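PDB 1MZU: PPR, which senses light through its photoactive yellow protein domain, the part described here, and probably passes the signal on as a sensor histidine kinase. Local coordinates for residues Q37-G40 with S41-H45; I63-F67 with F68-A72; C74-P78 with A79-R83. All blocks are in the same frame, centred on the assembly; numbering follows the deposited sequence.

Overall arrangement
Three local contacts, taken in chain order, show how neighbouring parts of one PAS domain are held by different chemistry. Interaction 1 closes the hairpin of strands 34-39 and 44-47, with one carboxylate gathering the turn. Interaction 2 starts the short helix 67-71 by side-chain capping, and interaction 3 leads from the chromophore-bearing cysteine into helix 78-89. Each is partly buried: polar groups hold the outer side, while Val38, Ile44, Phe67, Phe68 and Phe80 face the interior. Interactions 1 and 2 touch through Ser41 and Asn66, interactions 2 and 3 through Phe68, whereas 1 and 3 stay about 8 Å apart at their nearest atoms. Interactions 2 and 3 both touch the 4'-hydroxycinnamic acid.

Interaction 1: residues Q37-G40 with S41-H45; sequences QVDG and SGVIH
Asp39 lays its carboxylate alongside the Val43 side chain and at the edge of the His45 ring; the Asp39 and His45 side chains cross at about a right angle, their planes 63° apart. His45 NE2 donates to Asp39 OD1 at 2.7 Å, a nearly straight bond; the oxygen lies in the imidazole plane, but the nitrogen comes from above the carboxylate plane. The other oxygen organises the turn: Ser41 N, at 3.1 Å from Asp39 OD2, and Val43 N, at 3.2 Å from Asp39 OD2, approach from opposite faces. Asp39 CG stands between its own backbone N and carbonyl carbon (chi1 56°), and this turns the carboxylate in over the loop. Asp39 to Gly42 form a type I beta turn, closed by Gly42 N to Asp39 O. With two oxygens held by three N-H groups, the carboxylate is unlikely to rotate freely. Next to the turn, Val38 and Ile44 make a non-hydrogen-bonded antiparallel pair, with Val38 CG1 4.0 Å from Ile44 CG1, while His45 N bonds to Gln37 O at 2.8 Å. The hairpin forms one edge of the antiparallel sheet: strand 122-128 lies beside strand 34-39, and Phe67 of helix 67-71 packs against Val38 and Ile44.

Interaction 2: residues I63-F67 with F68-A72; sequences IGRNF and FTEVA. With HC4 (4'-hydroxycinnamic acid), chain D.
Asn66 and Glu70 exchange bonds across the first turn of a helix, and the polar contacts centre on them. Asn66 is the N-cap: Thr69 N donates to Asn66 OD1 at 3.0 Å from above the amide plane, and Phe68 N adds a weak bond. One residue further on, Glu70 closes the start of the helix: Glu70 OE1 uses its anti lone pair to accept from Asn66 N at 2.8 Å, almost straight (173°), and Glu70 N donates to Asn66 O. With CG anti to the main-chain nitrogen (chi1 -164°), Asn66 OD1 comes over the helix start while ND2 donates to Ser41 O of the hairpin. An alanine here would remove the amide and is likely to leave Thr69 N and Ser41 O without their partners. Asn66 O also takes Val71 N, a wider pi-type bond. Of the charges, Arg65 NH1 and Glu70 OE2 make a long salt bridge at 3.6 Å, the oxygen well out of the guanidinium plane. Aromatic contacts fill the inner side: the Phe67 edge is T-shaped against the Phe68 face, centroids 5.1 Å apart, and Ala72 CB sits over a Phe67 face, 3.9 Å from its centroid. Ala72 CB also touches C3 of the chromophore at 3.5 Å. Helix 67-71 thus lies between strands 34-39 and 44-47, reached by Phe67, and helix 78-89, reached by Phe68.

Interaction 3: residues C74-P78 with A79-R83; sequences CTNIP and AFSGR. With HC4 (4'-hydroxycinnamic acid), chain D.
Thr75 sets its CB over one face of the Phe80 ring, 4.0 Å from the centroid and displaced toward the rim, where the loop after the chromophore cysteine turns into helix 78-89. Beside it, Thr75 CG2 reaches Phe80 CE2 at 3.8 Å. Phe80 CG is anti to the backbone nitrogen (chi1 -153°), which swings the ring beneath the threonine. Thr75 O accepts from Ser81 N at 3.0 Å, and Thr75 OG1 bonds to Ala72 O, so its carbonyl and hydroxyl are both engaged. Pro78 O receives a weak bond from Arg83 N, while Ala79 CB rests against Ile77 CD1 at 4.0 Å. Ile77 O is shared by three donors: Phe80 N, Gly82 N at 3.2 Å and Ser81 OG at 3.1 Å, the hydroxyl lying above the carbonyl plane. Phe80 goes on to meet Phe97 and Phe99 edge-to-face on strand 94-102. At the other end Cys74 SG is covalently bonded to C1 of 4'-hydroxycinnamic acid at 1.8 Å, and Cys74 N donates to its O1 at 2.9 Å: the thioester-linked chromophore site that defines photoactive yellow proteins within the PAS fold.

Interaction 1: residues Q37-G40 with S41-H45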
loop_
_atom_site.group_PDB
_atom_site.type_symbol
_atom_site.label_atom_id
_atom_site.label_comp_id
_atom_site.label_asym_id
_atom_site.label_seq_id
_atom_site.Cartn_x
_atom_site.Cartn_y
_atom_site.Cartn_z
ATOM N N GLN A 37 -0.252 4.704 3.190
ATOM C CA GLN A 37 0.797 4.885 4.196
ATOM C C GLN A 37 0.565 3.905 5.317
ATOM O O GLN A 37 -0.521 3.846 5.882
ATOM C CB GLN A 37 0.817 6.298 4.777
ATOM C CG GLN A 37 2.029 6.603 5.651
ATOM C CD GLN A 37 1.983 8.001 6.246
ATOM O OE1 GLN A 37 2.740 8.882 5.846
ATOM N NE2 GLN A 37 1.097 8.207 7.209
ATOM N N VAL A 38 1.611 3.162 5.652
ATOM C CA VAL A 38 1.566 2.165 6.706
ATOM C C VAL A 38 2.715 2.376 7.676
ATOM O O VAL A 38 3.634 3.142 7.395
ATOM C CB VAL A 38 1.691 0.704 6.146
ATOM C CG1 VAL A 38 0.412 0.278 5.417
ATOM C CG2 VAL A 38 2.905 0.586 5.203
ATOM N N ASP A 39 2.646 1.721 8.832
ATOM C CA ASP A 39 3.753 1.783 9.765
ATOM C C ASP A 39 4.535 0.485 9.630
ATOM O O ASP A 39 4.208 -0.333 8.757
ATOM C CB ASP A 39 3.348 2.121 11.213
ATOM C CG ASP A 39 2.327 1.177 11.805
ATOM O OD1 ASP A 39 1.474 1.685 12.562
ATOM O OD2 ASP A 39 2.377 -0.060 11.576
ATOM N N GLY A 40 5.525 0.296 10.496
ATOM C CA GLY A 40 6.370 -0.888 10.472
ATOM C C GLY A 40 5.709 -2.233 10.707
ATOM O O GLY A 40 6.236 -3.258 10.271
ATOM N N SER A 41 4.568 -2.240 11.398
ATOM C CA SER A 41 3.849 -3.486 11.651
ATOM C C SER A 41 2.740 -3.734 10.627
ATOM O O SER A 41 2.047 -4.757 10.692
ATOM C CB SER A 41 3.340 -3.578 13.108
ATOM O OG SER A 41 2.408 -2.562 13.435
ATOM N N GLY A 42 2.602 -2.805 9.677
ATOM C CA GLY A 42 1.614 -2.927 8.613
ATOM C C GLY A 42 0.295 -2.197 8.737
ATOM O O GLY A 42 -0.534 -2.298 7.835
ATOM N N VAL A 43 0.102 -1.475 9.842
ATOM C CA VAL A 43 -1.127 -0.717 10.118
ATOM C C VAL A 43 -1.268 0.529 9.225
ATOM O O VAL A 43 -0.336 1.314 9.102
ATOM C CB VAL A 43 -1.216 -0.368 11.655
ATOM C CG1 VAL A 43 -2.462 0.456 11.999
ATOM C CG2 VAL A 43 -1.208 -1.644 12.488
ATOM N N ILE A 44 -2.426 0.657 8.573
ATOM C CA ILE A 44 -2.756 1.767 7.675
ATOM C C ILE A 44 -3.042 3.093 8.395
ATOM O O ILE A 44 -3.862 3.159 9.313
ATOM C CB ILE A 44 -3.939 1.383 6.721
ATOM C CG1 ILE A 44 -3.544 0.133 5.927
ATOM C CG2 ILE A 44 -4.299 2.555 5.759
ATOM C CD1 ILE A 44 -4.630 -0.490 5.115
ATOM N N HIS A 45 -2.330 4.131 7.963
ATOM C CA HIS A 45 -2.474 5.470 8.513
ATOM C C HIS A 45 -3.123 6.410 7.499
ATOM O O HIS A 45 -3.975 7.218 7.870
ATOM C CB HIS A 45 -1.135 5.996 9.060
ATOM C CG HIS A 45 -0.682 5.298 10.309
ATOM N ND1 HIS A 45 -0.976 5.761 11.574
ATOM C CD2 HIS A 45 0.005 4.146 10.486
ATOM C CE1 HIS A 45 -0.496 4.923 12.474
ATOM N NE2 HIS A 45 0.106 3.933 11.840
#

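Interaction 2: residues I63-F67 with F68-A72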
loop_
_atom_site.group_PDB
_atom_site.type_symbol
_atom_site.label_atom_id
_atom_site.label_comp_id
_atom_site.label_asym_id
_atom_site.label_seq_id
_atom_site.Cartn_x
_atom_site.Cartn_y
_atom_site.Cartn_z
ATOM N N ILE A 63 -8.578 2.406 7.616
ATOM C CA ILE A 63 -7.557 3.081 8.430
ATOM C C ILE A 63 -7.601 2.556 9.870
ATOM O O ILE A 63 -8.666 2.517 10.502
ATOM C CB ILE A 63 -7.703 4.641 8.374
ATOM C CG1 ILE A 63 -7.384 5.132 6.959
ATOM C CG2 ILE A 63 -6.736 5.327 9.351
ATOM C CD1 ILE A 63 -7.845 6.554 6.648
ATOM N N GLY A 64 -6.436 2.128 10.354
ATOM C CA GLY A 64 -6.322 1.571 11.690
ATOM C C GLY A 64 -6.146 0.063 11.641
ATOM O O GLY A 64 -5.726 -0.553 12.620
ATOM N N ARG A 65 -6.444 -0.526 10.485
ATOM C CA ARG A 65 -6.308 -1.963 10.272
ATOM C C ARG A 65 -4.991 -2.298 9.566
ATOM O O ARG A 65 -4.401 -1.439 8.908
ATOM C CB ARG A 65 -7.489 -2.483 9.443
ATOM C CG ARG A 65 -8.622 -3.156 10.223
ATOM C CD ARG A 65 -9.354 -2.223 11.189
ATOM N NE ARG A 65 -10.597 -2.820 11.685
ATOM C CZ ARG A 65 -10.688 -3.675 12.703
ATOM N NH1 ARG A 65 -9.603 -4.057 13.370
ATOM N NH2 ARG A 65 -11.875 -4.159 13.052
ATOM N N ASN A 66 -4.543 -3.543 9.716
ATOM C CA ASN A 66 -3.305 -4.018 9.100
ATOM C C ASN A 66 -3.497 -4.360 7.615
ATOM O O ASN A 66 -4.380 -5.154 7.261
ATOM C CB ASN A 66 -2.766 -5.233 9.868
ATOM C CG ASN A 66 -1.297 -5.550 9.544
ATOM O OD1 ASN A 66 -0.959 -6.000 8.444
ATOM N ND2 ASN A 66 -0.429 -5.351 10.525
ATOM N N PHE A 67 -2.651 -3.761 6.769
ATOM C CA PHE A 67 -2.670 -3.958 5.312
ATOM C C PHE A 67 -2.409 -5.405 4.897
ATOM O O PHE A 67 -3.140 -5.943 4.084
ATOM C CB PHE A 67 -1.638 -3.018 4.622
ATOM C CG PHE A 67 -1.662 -3.061 3.105
ATOM C CD1 PHE A 67 -2.746 -2.530 2.385
ATOM C CD2 PHE A 67 -0.611 -3.648 2.391
ATOM C CE1 PHE A 67 -2.787 -2.586 0.961
ATOM C CE2 PHE A 67 -0.631 -3.717 0.954
ATOM C CZ PHE A 67 -1.725 -3.183 0.247
ATOM N N PHE A 68 -1.391 -6.025 5.484
ATOM C CA PHE A 68 -1.009 -7.390 5.122
ATOM C C PHE A 68 -1.797 -8.537 5.737
ATOM O O PHE A 68 -2.113 -9.513 5.046
ATOM C CB PHE A 68 0.498 -7.594 5.337
ATOM C CG PHE A 68 1.347 -6.561 4.654
ATOM C CD1 PHE A 68 1.580 -6.633 3.266
ATOM C CD2 PHE A 68 1.873 -5.474 5.381
ATOM C CE1 PHE A 68 2.331 -5.623 2.588
ATOM C CE2 PHE A 68 2.622 -4.450 4.724
ATOM C CZ PHE A 68 2.853 -4.523 3.325
ATOM N N THR A 69 -2.158 -8.403 7.011
ATOM C CA THR A 69 -2.901 -9.464 7.699
ATOM C C THR A 69 -4.413 -9.378 7.604
ATOM O O THR A 69 -5.068 -10.410 7.653
ATOM C CB THR A 69 -2.523 -9.570 9.198
ATOM O OG1 THR A 69 -2.898 -8.367 9.875
ATOM C CG2 THR A 69 -1.027 -9.812 9.361
ATOM N N GLU A 70 -4.945 -8.155 7.467
ATOM C CA GLU A 70 -6.396 -7.911 7.406
ATOM C C GLU A 70 -7.007 -7.392 6.102
ATOM O O GLU A 70 -7.874 -8.055 5.539
ATOM C CB GLU A 70 -6.838 -6.991 8.564
ATOM C CG GLU A 70 -6.537 -7.523 9.968
ATOM C CD GLU A 70 -6.761 -6.500 11.075
ATOM O OE1 GLU A 70 -6.077 -5.456 11.086
ATOM O OE2 GLU A 70 -7.621 -6.750 11.943
ATOM N N VAL A 71 -6.558 -6.223 5.622
ATOM C CA VAL A 71 -7.108 -5.602 4.405
ATOM C C VAL A 71 -6.718 -6.241 3.079
ATOM O O VAL A 71 -7.576 -6.441 2.219
ATOM C CB VAL A 71 -6.789 -4.056 4.317
ATOM C CG1 VAL A 71 -7.561 -3.399 3.155
ATOM C CG2 VAL A 71 -7.162 -3.369 5.617
ATOM N N ALA A 72 -5.443 -6.589 2.928
ATOM C CA ALA A 72 -4.962 -7.159 1.677
ATOM C C ALA A 72 -4.143 -8.438 1.832
ATOM O O ALA A 72 -2.946 -8.440 1.524
ATOM C CB ALA A 72 -4.156 -6.095 0.925
HETATM C C1 HC4 D . -5.249 -8.848 -2.066
HETATM O O1 HC4 D . -5.851 -9.433 -1.106
HETATM C C2 HC4 D . -5.382 -7.449 -2.384
HETATM C C3 HC4 D . -6.275 -6.668 -1.786
HETATM C "C1'" HC4 D . -6.283 -5.233 -1.827
HETATM C "C2'" HC4 D . -7.333 -4.509 -1.102
HETATM C "C3'" HC4 D . -7.307 -3.096 -1.054
HETATM C "C4'" HC4 D . -6.223 -2.392 -1.653
HETATM C "C5'" HC4 D . -5.208 -3.096 -2.349
HETATM C "C6'" HC4 D . -5.244 -4.489 -2.405
HETATM O "O4'" HC4 D . -6.161 -1.078 -1.620
#

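Interaction 3: residues C74-P78 with A79-R83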
loop_
_atom_site.group_PDB
_atom_site.type_symbol
_atom_site.label_atom_id
_atom_site.label_comp_id
_atom_site.label_asym_id
_atom_site.label_seq_id
_atom_site.Cartn_x
_atom_site.Cartn_y
_atom_site.Cartn_z
ATOM N N CYS A 74 -3.766 -11.118 0.014
ATOM C CA CYS A 74 -3.104 -11.608 -1.212
ATOM C C CYS A 74 -1.667 -11.103 -1.367
ATOM O O CYS A 74 -0.906 -11.609 -2.189
ATOM C CB CYS A 74 -3.971 -11.370 -2.451
ATOM S SG CYS A 74 -4.020 -9.637 -3.059
ATOM N N THR A 75 -1.330 -10.070 -0.595
ATOM C CA THR A 75 0.006 -9.486 -0.602
ATOM C C THR A 75 0.938 -10.187 0.403
ATOM O O THR A 75 2.134 -9.914 0.421
ATOM C CB THR A 75 -0.028 -7.979 -0.235
ATOM O OG1 THR A 75 -0.384 -7.811 1.145
ATOM C CG2 THR A 75 -1.009 -7.219 -1.124
ATOM N N ASN A 76 0.392 -11.103 1.209
ATOM C CA ASN A 76 1.165 -11.809 2.239
ATOM C C ASN A 76 2.090 -12.949 1.765
ATOM O O ASN A 76 2.195 -14.006 2.396
ATOM C CB ASN A 76 0.238 -12.257 3.386
ATOM C CG ASN A 76 0.863 -12.078 4.764
ATOM O OD1 ASN A 76 0.591 -12.855 5.680
ATOM N ND2 ASN A 76 1.689 -11.055 4.919
ATOM N N ILE A 77 2.767 -12.699 0.646
ATOM C CA ILE A 77 3.715 -13.627 0.026
ATOM C C ILE A 77 5.121 -12.968 0.069
ATOM O O ILE A 77 5.219 -11.779 0.400
ATOM C CB ILE A 77 3.285 -13.961 -1.456
ATOM C CG1 ILE A 77 3.045 -12.690 -2.286
ATOM C CG2 ILE A 77 2.079 -14.897 -1.462
ATOM C CD1 ILE A 77 2.975 -12.967 -3.781
ATOM N N PRO A 78 6.225 -13.735 -0.181
ATOM C CA PRO A 78 7.556 -13.107 -0.147
ATOM C C PRO A 78 7.820 -11.993 -1.169
ATOM O O PRO A 78 8.639 -11.112 -0.917
ATOM C CB PRO A 78 8.494 -14.289 -0.358
ATOM C CG PRO A 78 7.798 -15.366 0.368
ATOM C CD PRO A 78 6.383 -15.206 -0.119
ATOM N N ALA A 79 7.086 -12.006 -2.281
ATOM C CA ALA A 79 7.239 -10.991 -3.327
ATOM C C ALA A 79 6.710 -9.615 -2.918
ATOM O O ALA A 79 7.133 -8.607 -3.472
ATOM C CB ALA A 79 6.548 -11.446 -4.611
ATOM N N PHE A 80 5.800 -9.579 -1.946
ATOM C CA PHE A 80 5.221 -8.313 -1.487
ATOM C C PHE A 80 5.490 -8.032 -0.005
ATOM O O PHE A 80 6.209 -7.083 0.290
ATOM C CB PHE A 80 3.708 -8.263 -1.809
ATOM C CG PHE A 80 3.124 -6.852 -1.995
ATOM C CD1 PHE A 80 3.357 -5.803 -1.068
ATOM C CD2 PHE A 80 2.242 -6.606 -3.060
ATOM C CE1 PHE A 80 2.710 -4.535 -1.193
ATOM C CE2 PHE A 80 1.583 -5.343 -3.202
ATOM C CZ PHE A 80 1.822 -4.306 -2.257
ATOM N N SER A 81 4.893 -8.806 0.912
ATOM C CA SER A 81 5.082 -8.580 2.356
ATOM C C SER A 81 6.482 -8.894 2.824
ATOM O O SER A 81 6.993 -8.233 3.725
ATOM C CB SER A 81 4.060 -9.347 3.223
ATOM O OG SER A 81 4.260 -10.746 3.177
ATOM N N GLY A 82 7.109 -9.877 2.168
ATOM C CA GLY A 82 8.480 -10.264 2.485
ATOM C C GLY A 82 9.413 -9.113 2.137
ATOM O O GLY A 82 10.280 -8.759 2.933
ATOM N N ARG A 83 9.167 -8.485 0.982
ATOM C CA ARG A 83 9.938 -7.324 0.504
ATOM C C ARG A 83 9.760 -6.134 1.455
ATOM O O ARG A 83 10.705 -5.387 1.710
ATOM C CB ARG A 83 9.483 -6.929 -0.897
ATOM C CG ARG A 83 10.544 -7.092 -1.955
ATOM C CD ARG A 83 9.930 -7.039 -3.316
ATOM N NE ARG A 83 10.893 -7.122 -4.404
ATOM C CZ ARG A 83 10.626 -7.669 -5.588
ATOM N NH1 ARG A 83 9.431 -8.206 -5.834
ATOM N NH2 ARG A 83 11.521 -7.601 -6.561
HETATM C C1 HC4 D . -5.249 -8.848 -2.066
HETATM O O1 HC4 D . -5.851 -9.433 -1.106
HETATM C C2 HC4 D . -5.382 -7.449 -2.384
HETATM C C3 HC4 D . -6.275 -6.668 -1.786
HETATM C "C1'" HC4 D . -6.283 -5.233 -1.827
HETATM C "C2'" HC4 D . -7.333 -4.509 -1.102
HETATM C "C3'" HC4 D . -7.307 -3.096 -1.054
HETATM C "C4'" HC4 D . -6.223 -2.392 -1.653
HETATM C "C5'" HC4 D . -5.208 -3.096 -2.349
HETATM C "C6'" HC4 D . -5.244 -4.489 -2.405
HETATM O "O4'" HC4 D . -6.161 -1.078 -1.620
#